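Local coordinates for polysaccharide deacetylase-like protein (Bacillus anthracis, PDB 4V33) that probably deacetylates a polysaccharide with a zinc-binding catalytic domain and, with a related protein, contributes to osmotic stability and cell shape, at residues Lys175-Asn180 / Ile200-Asp205; Thr183-Glu188 / Asn194-Pro199; Gly327-Lys332 / Asp336-Met341. One frame throughout, in Å; residues are numbered along the deposited sequence.

In the fold
After the N-terminal antiparallel sheet domain, of the fibronectin type III kind, the chain enters the deacetylase domain, where all three contacts lie. Contact 1 closes a loop between the end of helix 167-179 and strand 199-206. Contact 2 is nested inside it, pairing the short strand 183-185 with the turn that leads into strand 199-206. The two touch directly: Lys198 NZ probably hydrogen-bonds to Asn180 O, the backbone N of Leu185 probably does so to Ile200 O, and both contacts meet the same acetate. Contact 3 follows in series, closing the connection between the parallel strands 320-326 and 341-345. It rejoins contact 2 where Phe187 packs on Met341, at the start of strand 341-345.

Contact 1. Residues Lys175-Asn180 / Ile200-Asp205; sequences KYLKDN and IFVTFD. With ACT (acetate ion), chain E.
A single leucine carries the whole contact: Leu177 spreads its two methyls so that each meets a different residue of the strand, and no hydrogen bond crosses between 175-180 and 200-205. Leu177 CD2 lies 3.9 Å from CD1 of Ile200, the two side chains meeting at about a right angle. The other methyl, Leu177 CD1, is 4.1 Å from CG2 of Val202. With CG beside the backbone N (chi1 -61°) and the chain then extended, the torsions set the two methyls against Ile200 and Val202. These two alternate with Phe201, so both face the helix while Phe201 packs on the other side of the sheet against Phe187. All three touching residues are buried, and Phe355 and Ile359 of the C-terminal helix 352-359 also pack on Leu177.

Asn180, the first residue to leave helical geometry, folds its amide back over the Tyr176 ring, with Asn180 ND2 3.2 Å above the plane, over the ring centre. The same Asn180 ND2 donates to Tyr176 O at 2.9 Å, almost straight at 166° and with the acceptor lying in the amide plane, which fixes the rotation of the amide. At the far end of the ring, Tyr176 OH gives its hydrogen to O of an acetate ion, probably from the crystallisation liquor, at 2.7 Å. Along the helix, Lys175 NZ meets the syn lone pair of Asp179 OD2, one turn further on, at 2.8 Å in a salt bridge.

Strand 199-206 ends at the zinc ligand Asp206. Strand 146-149, helix 167-179 and strand 183-185 form the beta-alpha-beta crossover, which passes over strand 199-206, paired with both, in the distorted beta/alpha barrel of polysaccharide deacetylases.

Contact 2. Residues Thr183-Glu188 / Asn194-Pro199; sequences TLLTFE and NKVNKP. With EDO (1,2-ethanediol), chain G; ACT (acetate ion), chain E.
Thr183 reaches into the turn before Pro199 with every atom of its side chain. Thr183 CB stands 3.8 Å from CG2 of Val196 and 3.3 Å from the carbonyl O of Asn197. From there Thr183 OG1 donates to Asn197 O at 2.7 Å, in the carbonyl plane and on a lone pair. The methyl Thr183 CG2, anti to the backbone N, takes the apolar share, 3.8 Å from CB of Val196, the Thr183 and Val196 side chains crossing at a slant.

Thr183 N donates to Lys198 O (2.9 Å), and Thr183 forms a parallel beta bridge with Pro199. This is where the short strand 183-185 joins strand 199-206 in the parallel sheet of the deacetylase barrel, with Thr183 O also receiving a CA-H...O contact from Pro199.

Further along, Leu185 CD1 meets two carbons in different ways. The side chains of Leu185 and Val196 reach toward each other tip to tip, CD1 to CG2, whereas Pro199 CB, 4.0 Å from Leu185 CD1, belongs to a ring that lies alongside the leucine. Lys198 runs outward, its NZ shared between Asn180 O and an acetate, whose OXT is 2.7 Å from Lys198 NZ.

Contact 3. Residues Gly327-Lys332 / Asp336-Met341; sequences GKFITK and DELLKM
Phe329 and Met341 form a Met-aromatic contact within the connection between the parallel strands 320-326 and 341-345 of the barrel. In the methionine conformer described here, one of two modelled, Met341 CE lies over one face, offset toward its rim, 3.9 Å from the centroid of Phe329 and 14° off its normal, a CH-pi arrangement. Met341 SD lies obliquely, 4.8 Å from the Phe329 centroid. The bend at chi3 (-69°) turns the methyl over the ring, and Met341 CG lies on the same side of the ring as CE, closest to Phe329 CD1. Leu338 CD2 adds a contact 3.7 Å from Phe329 CZ. Trp190 meets the Phe329 ring as well as Leu338 and Met341.

Glu337 crosses the ring at about a right angle, the two planes 74° apart, and its carboxylate accepts Lys332 N on the syn lone pair of OE1, with a weak second bond from that N-H to OE2. Gly333 N also donates to OE2, and a weak bond from Glu334 N reaches OE1, so the anion gathers successive amides. Thr331 CG2 sits 3.5 Å from Glu337 OE2. A water bridges the segments, 2.8 Å from Glu337 OE1 and 2.9 Å from Ile330 O.

Contact 1. Residues Lys175-Asn180 / Ile200-Asp205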
loop_
_atom_site.group_PDB
_atom_site.type_symbol
_atom_site.label_atom_id
_atom_site.label_comp_id
_atom_site.label_asym_id
_atom_site.label_seq_id
_atom_site.Cartn_x
_atom_site.Cartn_y
_atom_site.Cartn_z
ATOM N N LYS A 175 -14.393 -10.761 0.122
ATOM C CA LYS A 175 -15.343 -10.612 -0.975
ATOM C C LYS A 175 -15.761 -9.153 -1.107
ATOM O O LYS A 175 -15.988 -8.661 -2.221
ATOM C CB LYS A 175 -16.574 -11.504 -0.761
ATOM C CG LYS A 175 -17.574 -11.459 -1.906
ATOM C CD LYS A 175 -18.715 -12.430 -1.670
ATOM C CE LYS A 175 -19.642 -12.532 -2.882
ATOM N NZ LYS A 175 -20.423 -11.287 -3.119
ATOM N N TYR A 176 -15.862 -8.458 0.024
ATOM C CA TYR A 176 -16.147 -7.026 -0.020
ATOM C C TYR A 176 -15.050 -6.285 -0.792
ATOM O O TYR A 176 -15.344 -5.425 -1.626
ATOM C CB TYR A 176 -16.338 -6.436 1.387
ATOM C CG TYR A 176 -16.666 -4.957 1.350
ATOM C CD1 TYR A 176 -15.653 -4.010 1.344
ATOM C CD2 TYR A 176 -17.980 -4.514 1.288
ATOM C CE1 TYR A 176 -15.937 -2.655 1.278
ATOM C CE2 TYR A 176 -18.273 -3.156 1.226
ATOM C CZ TYR A 176 -17.242 -2.237 1.228
ATOM O OH TYR A 176 -17.520 -0.886 1.163
ATOM N N LEU A 177 -13.793 -6.624 -0.527
ATOM C CA LEU A 177 -12.689 -6.005 -1.256
ATOM C C LEU A 177 -12.799 -6.301 -2.756
ATOM O O LEU A 177 -12.605 -5.413 -3.605
ATOM C CB LEU A 177 -11.349 -6.495 -0.705
ATOM C CG LEU A 177 -11.095 -6.181 0.767
ATOM C CD1 LEU A 177 -9.693 -6.634 1.164
ATOM C CD2 LEU A 177 -11.262 -4.692 1.018
ATOM N N LYS A 178 -13.105 -7.554 -3.078
ATOM C CA LYS A 178 -13.231 -7.997 -4.466
ATOM C C LYS A 178 -14.346 -7.263 -5.186
ATOM O O LYS A 178 -14.174 -6.825 -6.326
ATOM C CB LYS A 178 -13.493 -9.506 -4.523
ATOM C CG LYS A 178 -13.663 -10.081 -5.926
ATOM C CD LYS A 178 -13.805 -11.598 -5.877
ATOM C CE LYS A 178 -13.983 -12.178 -7.280
ATOM N NZ LYS A 178 -14.045 -13.670 -7.265
ATOM N N ASP A 179 -15.488 -7.123 -4.517
ATOM C CA ASP A 179 -16.661 -6.507 -5.121
ATOM C C ASP A 179 -16.597 -4.984 -5.223
ATOM O O ASP A 179 -17.397 -4.378 -5.945
ATOM C CB ASP A 179 -17.920 -6.900 -4.344
ATOM C CG ASP A 179 -18.259 -8.361 -4.492
ATOM O OD1 ASP A 179 -17.682 -9.013 -5.387
ATOM O OD2 ASP A 179 -19.109 -8.847 -3.716
ATOM N N ASN A 180 -15.658 -4.367 -4.518
ATOM C CA ASN A 180 -15.625 -2.907 -4.444
ATOM C C ASN A 180 -14.368 -2.283 -5.025
ATOM O O ASN A 180 -14.076 -1.121 -4.771
ATOM C CB ASN A 180 -15.869 -2.424 -3.016
ATOM C CG ASN A 180 -17.320 -2.558 -2.622
ATOM O OD1 ASN A 180 -18.142 -1.691 -2.936
ATOM N ND2 ASN A 180 -17.659 -3.666 -1.973
ATOM N N ILE A 200 -4.864 -1.336 -0.645
ATOM C CA ILE A 200 -5.077 -1.863 0.694
ATOM C C ILE A 200 -4.088 -2.998 0.949
ATOM O O ILE A 200 -3.734 -3.732 0.021
ATOM C CB ILE A 200 -6.545 -2.330 0.879
ATOM C CG1 ILE A 200 -6.822 -2.689 2.343
ATOM C CG2 ILE A 200 -6.890 -3.497 -0.066
ATOM C CD1 ILE A 200 -8.328 -2.699 2.674
ATOM N N PHE A 201 -3.631 -3.114 2.193
ATOM C CA PHE A 201 -2.708 -4.168 2.590
ATOM C C PHE A 201 -3.391 -5.088 3.581
ATOM O O PHE A 201 -3.769 -4.659 4.668
ATOM C CB PHE A 201 -1.458 -3.567 3.252
ATOM C CG PHE A 201 -0.491 -2.966 2.274
ATOM C CD1 PHE A 201 -0.831 -1.839 1.546
ATOM C CD2 PHE A 201 0.761 -3.528 2.083
ATOM C CE1 PHE A 201 0.057 -1.282 0.633
ATOM C CE2 PHE A 201 1.652 -2.975 1.179
ATOM C CZ PHE A 201 1.303 -1.860 0.455
ATOM N N VAL A 202 -3.573 -6.346 3.196
ATOM C CA VAL A 202 -4.068 -7.352 4.123
ATOM C C VAL A 202 -2.851 -7.983 4.802
ATOM O O VAL A 202 -1.955 -8.493 4.117
ATOM C CB VAL A 202 -4.866 -8.440 3.393
ATOM C CG1 VAL A 202 -5.364 -9.500 4.378
ATOM C CG2 VAL A 202 -6.042 -7.813 2.620
ATOM N N THR A 203 -2.806 -7.923 6.135
ATOM C CA THR A 203 -1.688 -8.524 6.876
ATOM C C THR A 203 -2.179 -9.444 7.986
ATOM O O THR A 203 -3.264 -9.240 8.551
ATOM C CB THR A 203 -0.692 -7.476 7.489
ATOM O OG1 THR A 203 -1.220 -6.929 8.706
ATOM C CG2 THR A 203 -0.382 -6.351 6.501
ATOM N N PHE A 204 -1.343 -10.430 8.302
ATOM C CA PHE A 204 -1.598 -11.417 9.349
ATOM C C PHE A 204 -0.407 -11.454 10.274
ATOM O O PHE A 204 0.744 -11.459 9.812
ATOM C CB PHE A 204 -1.753 -12.808 8.736
ATOM C CG PHE A 204 -2.891 -12.920 7.779
ATOM C CD1 PHE A 204 -2.705 -12.633 6.438
ATOM C CD2 PHE A 204 -4.149 -13.316 8.215
ATOM C CE1 PHE A 204 -3.753 -12.725 5.529
ATOM C CE2 PHE A 204 -5.209 -13.411 7.309
ATOM C CZ PHE A 204 -5.008 -13.115 5.964
ATOM N N ASP A 205 -0.680 -11.509 11.573
ATOM C CA ASP A 205 0.388 -11.585 12.563
ATOM C C ASP A 205 0.510 -12.968 13.169
ATOM O O ASP A 205 -0.486 -13.525 13.653
ATOM C CB ASP A 205 0.155 -10.583 13.699
ATOM C CG ASP A 205 0.465 -9.150 13.295
ATOM O OD1 ASP A 205 0.668 -8.885 12.098
ATOM O OD2 ASP A 205 0.512 -8.284 14.192
HETATM C C ACT E . -15.792 1.395 -0.853
HETATM O O ACT E . -15.495 0.599 0.062
HETATM O OXT ACT E . -14.830 1.974 -1.397
HETATM C CH3 ACT E . -17.214 1.638 -1.268
#

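Contact 2. Residues Thr183-Glu188 / Asn194-Pro199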
loop_
_atom_site.group_PDB
_atom_site.type_symbol
_atom_site.label_atom_id
_atom_site.label_comp_id
_atom_site.label_asym_id
_atom_site.label_seq_id
_atom_site.Cartn_x
_atom_site.Cartn_y
_atom_site.Cartn_z
ATOM N N THR A 183 -7.478 -2.717 -4.562
ATOM C CA THR A 183 -6.284 -3.362 -5.086
ATOM C C THR A 183 -5.430 -3.824 -3.910
ATOM O O THR A 183 -4.859 -3.013 -3.172
ATOM C CB THR A 183 -5.450 -2.411 -5.983
ATOM O OG1 THR A 183 -6.273 -1.878 -7.025
ATOM C CG2 THR A 183 -4.274 -3.160 -6.605
ATOM N N LEU A 184 -5.369 -5.137 -3.722
ATOM C CA LEU A 184 -4.572 -5.696 -2.631
ATOM C C LEU A 184 -3.096 -5.631 -3.003
ATOM O O LEU A 184 -2.709 -5.971 -4.127
ATOM C CB LEU A 184 -5.003 -7.134 -2.332
ATOM C CG LEU A 184 -6.265 -7.307 -1.467
ATOM C CD1 LEU A 184 -7.540 -6.755 -2.119
ATOM C CD2 LEU A 184 -6.456 -8.777 -1.104
ATOM N N LEU A 185 -2.286 -5.165 -2.059
ATOM C CA LEU A 185 -0.857 -4.994 -2.272
ATOM C C LEU A 185 -0.053 -5.616 -1.148
ATOM O O LEU A 185 -0.572 -5.881 -0.058
ATOM C CB LEU A 185 -0.492 -3.508 -2.341
ATOM C CG LEU A 185 -1.095 -2.695 -3.485
ATOM C CD1 LEU A 185 -0.695 -1.232 -3.334
ATOM C CD2 LEU A 185 -0.655 -3.246 -4.839
ATOM N N THR A 186 1.226 -5.839 -1.430
ATOM C CA THR A 186 2.211 -6.195 -0.409
ATOM C C THR A 186 3.359 -5.199 -0.522
ATOM O O THR A 186 3.387 -4.401 -1.455
ATOM C CB THR A 186 2.727 -7.640 -0.580
ATOM O OG1 THR A 186 3.250 -7.825 -1.906
ATOM C CG2 THR A 186 1.598 -8.635 -0.343
ATOM N N PHE A 187 4.324 -5.239 0.392
ATOM C CA PHE A 187 5.325 -4.172 0.443
ATOM C C PHE A 187 6.295 -4.141 -0.739
ATOM O O PHE A 187 6.929 -3.122 -0.992
ATOM C CB PHE A 187 6.060 -4.171 1.798
ATOM C CG PHE A 187 5.194 -3.692 2.919
ATOM C CD1 PHE A 187 4.895 -2.339 3.045
ATOM C CD2 PHE A 187 4.614 -4.592 3.809
ATOM C CE1 PHE A 187 4.065 -1.885 4.050
ATOM C CE2 PHE A 187 3.775 -4.145 4.822
ATOM C CZ PHE A 187 3.499 -2.790 4.944
ATOM N N GLU A 188 6.375 -5.240 -1.480
ATOM C CA GLU A 188 7.135 -5.250 -2.728
ATOM C C GLU A 188 6.569 -4.257 -3.748
ATOM O O GLU A 188 7.271 -3.850 -4.678
ATOM C CB GLU A 188 7.149 -6.650 -3.341
ATOM C CG GLU A 188 7.855 -7.688 -2.493
ATOM C CD GLU A 188 6.953 -8.332 -1.454
ATOM O OE1 GLU A 188 5.789 -7.897 -1.291
ATOM O OE2 GLU A 188 7.419 -9.297 -0.813
ATOM N N ASN A 194 0.038 4.830 -5.184
ATOM C CA ASN A 194 -0.662 5.923 -5.860
ATOM C C ASN A 194 -0.960 5.622 -7.325
ATOM O O ASN A 194 -1.551 6.443 -8.030
ATOM C CB ASN A 194 0.127 7.225 -5.724
ATOM C CG ASN A 194 0.078 7.775 -4.312
ATOM O OD1 ASN A 194 -1.004 8.016 -3.775
ATOM N ND2 ASN A 194 1.249 7.957 -3.697
ATOM N N LYS A 195 -0.575 4.426 -7.763
ATOM C CA LYS A 195 -0.736 4.025 -9.161
ATOM C C LYS A 195 -1.892 3.042 -9.362
ATOM O O LYS A 195 -2.154 2.614 -10.490
ATOM C CB LYS A 195 0.561 3.397 -9.677
ATOM C CG LYS A 195 1.771 4.319 -9.593
ATOM C CD LYS A 195 3.005 3.645 -10.179
ATOM C CE LYS A 195 4.270 4.447 -9.896
ATOM N NZ LYS A 195 4.252 5.784 -10.526
ATOM N N VAL A 196 -2.572 2.699 -8.272
ATOM C CA VAL A 196 -3.685 1.752 -8.309
ATOM C C VAL A 196 -4.903 2.326 -7.612
ATOM O O VAL A 196 -4.801 3.245 -6.806
ATOM C CB VAL A 196 -3.328 0.405 -7.637
ATOM C CG1 VAL A 196 -2.086 -0.200 -8.298
ATOM C CG2 VAL A 196 -3.138 0.573 -6.112
ATOM N N ASN A 197 -6.063 1.778 -7.936
ATOM C CA ASN A 197 -7.310 2.183 -7.309
ATOM C C ASN A 197 -7.461 1.526 -5.943
ATOM O O ASN A 197 -7.209 0.326 -5.802
ATOM C CB ASN A 197 -8.484 1.772 -8.196
ATOM C CG ASN A 197 -9.814 2.277 -7.682
ATOM O OD1 ASN A 197 -10.721 1.494 -7.390
ATOM N ND2 ASN A 197 -9.943 3.592 -7.571
ATOM N N LYS A 198 -7.868 2.311 -4.952
ATOM C CA LYS A 198 -8.178 1.789 -3.619
ATOM C C LYS A 198 -7.148 0.792 -3.085
ATOM O O LYS A 198 -7.472 -0.373 -2.830
ATOM C CB LYS A 198 -9.570 1.151 -3.629
ATOM C CG LYS A 198 -10.690 2.120 -3.963
ATOM C CD LYS A 198 -12.042 1.419 -3.855
ATOM C CE LYS A 198 -13.166 2.325 -4.288
ATOM N NZ LYS A 198 -14.482 1.653 -4.093
ATOM N N PRO A 199 -5.898 1.239 -2.925
ATOM C CA PRO A 199 -4.860 0.358 -2.380
ATOM C C PRO A 199 -5.194 -0.092 -0.965
ATOM O O PRO A 199 -5.749 0.679 -0.184
ATOM C CB PRO A 199 -3.619 1.265 -2.352
ATOM C CG PRO A 199 -4.184 2.663 -2.262
ATOM C CD PRO A 199 -5.400 2.609 -3.155
HETATM C C1 EDO G . -7.693 -6.664 -7.503
HETATM O O1 EDO G . -6.934 -7.525 -8.356
HETATM C C2 EDO G . -7.433 -7.025 -6.040
HETATM O O2 EDO G . -6.047 -6.893 -5.745
HETATM C C ACT E . -15.792 1.395 -0.853
HETATM O O ACT E . -15.495 0.599 0.062
HETATM O OXT ACT E . -14.830 1.974 -1.397
HETATM C CH3 ACT E . -17.214 1.638 -1.268
#

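Contact 3. Residues Gly327-Lys332 / Asp336-Met341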
loop_
_atom_site.group_PDB
_atom_site.type_symbol
_atom_site.label_atom_id
_atom_site.label_comp_id
_atom_site.label_asym_id
_atom_site.label_seq_id
_atom_site.Cartn_x
_atom_site.Cartn_y
_atom_site.Cartn_z
ATOM N N GLY A 327 -5.724 3.299 12.655
ATOM C CA GLY A 327 -5.861 4.302 11.617
ATOM C C GLY A 327 -5.351 3.823 10.278
ATOM O O GLY A 327 -4.872 2.698 10.153
ATOM N N LYS A 328 -5.494 4.679 9.269
ATOM C CA LYS A 328 -4.969 4.404 7.937
ATOM C C LYS A 328 -3.671 5.149 7.734
ATOM O O LYS A 328 -3.509 6.268 8.217
ATOM C CB LYS A 328 -5.955 4.871 6.872
ATOM C CG LYS A 328 -7.337 4.307 7.007
ATOM C CD LYS A 328 -8.213 4.844 5.889
ATOM C CE LYS A 328 -9.674 4.680 6.218
ATOM N NZ LYS A 328 -10.052 5.428 7.453
ATOM N N PHE A 329 -2.739 4.537 7.012
ATOM C CA PHE A 329 -1.517 5.227 6.653
ATOM C C PHE A 329 -1.753 6.243 5.531
ATOM O O PHE A 329 -2.558 6.016 4.634
ATOM C CB PHE A 329 -0.440 4.229 6.215
ATOM C CG PHE A 329 0.832 4.888 5.760
ATOM C CD1 PHE A 329 1.819 5.223 6.674
ATOM C CD2 PHE A 329 1.031 5.200 4.422
ATOM C CE1 PHE A 329 2.985 5.842 6.263
ATOM C CE2 PHE A 329 2.188 5.827 4.005
ATOM C CZ PHE A 329 3.171 6.144 4.927
ATOM N N ILE A 330 -1.051 7.367 5.596
ATOM C CA ILE A 330 -0.901 8.244 4.436
ATOM C C ILE A 330 0.522 8.783 4.439
ATOM O O ILE A 330 1.131 8.975 5.503
ATOM C CB ILE A 330 -1.950 9.388 4.396
ATOM C CG1 ILE A 330 -1.967 10.058 3.015
ATOM C CG2 ILE A 330 -1.693 10.400 5.500
ATOM C CD1 ILE A 330 -3.208 10.883 2.753
ATOM N N THR A 331 1.069 8.982 3.247
ATOM C CA THR A 331 2.431 9.470 3.095
ATOM C C THR A 331 2.508 10.954 3.423
ATOM O O THR A 331 1.955 11.786 2.707
ATOM C CB THR A 331 2.944 9.225 1.659
ATOM O OG1 THR A 331 2.863 7.823 1.367
ATOM C CG2 THR A 331 4.383 9.679 1.518
ATOM N N LYS A 332 3.189 11.280 4.518
ATOM C CA LYS A 332 3.331 12.669 4.951
ATOM C C LYS A 332 4.755 13.177 4.808
ATOM O O LYS A 332 5.005 14.370 4.955
ATOM C CB LYS A 332 2.885 12.821 6.409
ATOM C CG LYS A 332 1.449 12.396 6.662
ATOM C CD LYS A 332 1.045 12.660 8.104
ATOM C CE LYS A 332 -0.359 12.142 8.382
ATOM N NZ LYS A 332 -0.819 12.472 9.762
ATOM N N ASP A 336 11.087 8.653 9.286
ATOM C CA ASP A 336 10.886 7.227 9.557
ATOM C C ASP A 336 9.417 6.776 9.584
ATOM O O ASP A 336 9.069 5.806 10.271
ATOM C CB ASP A 336 11.568 6.843 10.877
ATOM C CG ASP A 336 13.066 7.029 10.830
ATOM O OD1 ASP A 336 13.651 6.860 9.741
ATOM O OD2 ASP A 336 13.661 7.345 11.880
ATOM N N GLU A 337 8.555 7.463 8.837
ATOM C CA GLU A 337 7.127 7.156 8.914
ATOM C C GLU A 337 6.800 5.733 8.465
ATOM O O GLU A 337 5.830 5.140 8.931
ATOM C CB GLU A 337 6.287 8.180 8.134
ATOM C CG GLU A 337 6.489 8.171 6.624
ATOM C CD GLU A 337 5.682 9.248 5.922
ATOM O OE1 GLU A 337 4.930 9.980 6.605
ATOM O OE2 GLU A 337 5.804 9.363 4.682
ATOM N N LEU A 338 7.612 5.172 7.575
ATOM C CA LEU A 338 7.339 3.823 7.082
ATOM C C LEU A 338 7.685 2.750 8.109
ATOM O O LEU A 338 7.334 1.580 7.928
ATOM C CB LEU A 338 8.086 3.551 5.774
ATOM C CG LEU A 338 7.807 4.536 4.644
ATOM C CD1 LEU A 338 8.729 4.246 3.468
ATOM C CD2 LEU A 338 6.352 4.438 4.233
ATOM N N LEU A 339 8.372 3.159 9.178
ATOM C CA LEU A 339 8.722 2.272 10.285
ATOM C C LEU A 339 7.780 2.479 11.471
ATOM O O LEU A 339 8.031 1.975 12.568
ATOM C CB LEU A 339 10.170 2.531 10.733
ATOM C CG LEU A 339 11.226 2.315 9.643
ATOM C CD1 LEU A 339 12.608 2.734 10.115
ATOM C CD2 LEU A 339 11.243 0.860 9.188
ATOM N N LYS A 340 6.711 3.241 11.254
ATOM C CA LYS A 340 5.749 3.565 12.304
ATOM C C LYS A 340 4.332 3.511 11.751
ATOM O O LYS A 340 3.485 4.338 12.098
ATOM C CB LYS A 340 6.024 4.962 12.867
ATOM C CG LYS A 340 7.344 5.074 13.599
ATOM C CD LYS A 340 7.449 6.387 14.350
ATOM C CE LYS A 340 7.838 7.520 13.438
ATOM N NZ LYS A 340 8.435 8.647 14.230
ATOM N N MET A 341 4.080 2.524 10.900
ATOM C CA MET A 341 2.851 2.477 10.113
ATOM C C MET A 341 1.645 1.984 10.919
ATOM O O MET A 341 1.668 0.891 11.483
ATOM C CB MET A 341 3.082 1.591 8.880
ATOM C CG MET A 341 2.012 1.653 7.809
ATOM S SD MET A 341 2.587 0.886 6.268
ATOM C CE MET A 341 3.834 2.058 5.741
HETATM O O HOH W 1 2.699 8.888 7.928
#